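Local atomic coordinates of phosphate transporter (Thermotoga maritima MSB8, PDB entry 6L85), a protein that imports phosphate across the membrane in a sodium-dependent manner, probably coupling its uptake to the bound sodium ions. Residues S150-M153 / F154-S158. Sequence-based numbering, arbitrary orientation.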
loop_
_atom_site.group_PDB
_atom_site.type_symbol
_atom_site.label_atom_id
_atom_site.label_comp_id
_atom_site.label_asym_id
_atom_site.label_seq_id
_atom_site.Cartn_x
_atom_site.Cartn_y
_atom_site.Cartn_z
ATOM N N SER B 150 25.277 -4.629 5.138
ATOM C CA SER B 150 25.099 -5.808 5.970
ATOM C C SER B 150 25.994 -5.772 7.211
ATOM O O SER B 150 25.525 -5.875 8.356
ATOM C CB SER B 150 25.443 -7.019 5.094
ATOM O OG SER B 150 24.781 -8.185 5.485
ATOM N N PHE B 151 27.305 -5.646 6.982
ATOM C CA PHE B 151 28.282 -5.680 8.065
ATOM C C PHE B 151 28.013 -4.560 9.070
ATOM O O PHE B 151 27.887 -4.800 10.284
ATOM C CB PHE B 151 29.686 -5.578 7.454
ATOM C CG PHE B 151 30.806 -5.523 8.455
ATOM C CD1 PHE B 151 31.319 -6.684 9.010
ATOM C CD2 PHE B 151 31.357 -4.307 8.825
ATOM C CE1 PHE B 151 32.361 -6.634 9.929
ATOM C CE2 PHE B 151 32.400 -4.248 9.739
ATOM C CZ PHE B 151 32.901 -5.415 10.295
ATOM N N VAL B 152 27.867 -3.336 8.570
ATOM C CA VAL B 152 27.652 -2.197 9.460
ATOM C C VAL B 152 26.350 -2.357 10.228
ATOM O O VAL B 152 26.277 -2.058 11.425
ATOM C CB VAL B 152 27.688 -0.884 8.657
ATOM C CG1 VAL B 152 27.407 0.315 9.563
ATOM C CG2 VAL B 152 29.036 -0.743 7.960
ATOM N N MET B 153 25.308 -2.865 9.567
ATOM C CA MET B 153 24.016 -2.974 10.223
ATOM C C MET B 153 24.030 -4.054 11.297
ATOM O O MET B 153 23.434 -3.880 12.366
ATOM C CB MET B 153 22.927 -3.252 9.190
ATOM C CG MET B 153 21.583 -3.537 9.819
ATOM S SD MET B 153 20.254 -3.550 8.604
ATOM C CE MET B 153 18.906 -4.056 9.671
ATOM N N PHE B 154 24.689 -5.186 11.037
ATOM C CA PHE B 154 24.770 -6.204 12.077
ATOM C C PHE B 154 25.542 -5.686 13.286
ATOM O O PHE B 154 25.180 -5.977 14.438
ATOM C CB PHE B 154 25.411 -7.480 11.555
ATOM C CG PHE B 154 25.106 -8.661 12.417
ATOM C CD1 PHE B 154 23.781 -9.104 12.559
ATOM C CD2 PHE B 154 26.113 -9.298 13.138
ATOM C CE1 PHE B 154 23.477 -10.187 13.397
ATOM C CE2 PHE B 154 25.825 -10.379 13.962
ATOM C CZ PHE B 154 24.503 -10.824 14.096
ATOM N N LYS B 155 26.584 -4.880 13.043
ATOM C CA LYS B 155 27.265 -4.197 14.148
ATOM C C LYS B 155 26.333 -3.261 14.905
ATOM O O LYS B 155 26.375 -3.197 16.139
ATOM C CB LYS B 155 28.480 -3.422 13.602
ATOM C CG LYS B 155 29.070 -2.348 14.528
ATOM C CD LYS B 155 28.373 -0.973 14.463
ATOM C CE LYS B 155 28.907 -0.182 13.288
ATOM N NZ LYS B 155 28.358 1.190 13.226
ATOM N N LEU B 156 25.501 -2.511 14.180
ATOM C CA LEU B 156 24.503 -1.660 14.833
ATOM C C LEU B 156 23.562 -2.469 15.711
ATOM O O LEU B 156 23.162 -2.016 16.790
ATOM C CB LEU B 156 23.658 -0.920 13.802
ATOM C CG LEU B 156 23.957 0.557 13.573
ATOM C CD1 LEU B 156 25.301 0.636 12.908
ATOM C CD2 LEU B 156 22.859 1.255 12.735
ATOM N N ILE B 157 23.125 -3.627 15.218
ATOM C CA ILE B 157 22.211 -4.476 15.983
ATOM C C ILE B 157 22.884 -4.928 17.278
ATOM O O ILE B 157 22.308 -4.831 18.370
ATOM C CB ILE B 157 21.764 -5.684 15.137
ATOM C CG1 ILE B 157 21.086 -5.242 13.827
ATOM C CG2 ILE B 157 20.903 -6.630 15.963
ATOM C CD1 ILE B 157 19.733 -4.632 14.004
ATOM N N SER B 158 24.120 -5.429 17.169
ATOM C CA SER B 158 24.872 -5.855 18.353
ATOM C C SER B 158 25.010 -4.717 19.358
ATOM O O SER B 158 24.668 -4.862 20.537
ATOM C CB SER B 158 26.248 -6.371 17.934
ATOM O OG SER B 158 26.098 -7.486 17.069
#
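The phenyl ring of F154 is carried toward S321 and R322 of helix 320-339, while F154 CB lies 3.6 Å from S150 O. The closer packing gathers round two carbonyls. V152 O accepts the N-H of L156 at 2.9 Å. L156 CD1 crowds in as well, 3.2 Å from V152 O; the leucine's chi1 of -104° falls away from any staggered value, which with this tight approach suggests some strain. K155 bends at both chi2 and chi3 (-84° and -83°), which folds its chain back beside V152, with K155 NZ 3.9 Å from V152 CG1. V152 CG1 also lies 4.0 Å from L156 CD1, side by side. One residue on, M153 O takes the N-H of I157 at 2.9 Å. I157 CG1 presses to 3.1 Å from M153 O. The extended M153 side chain goes inward to F324 and F328 of helix 320-339 and F178 of helix 167-194; S150 OG hydrogen-bonds to A353 O. With F154 N to S150 O and K155 N to F151 O, four consecutive i to i+4 bonds make this regular alpha-helix, part of the long helix 129-162 of a sodium-dependent transporter, one side packed on neighbouring helices, the other, with F151, on the surface.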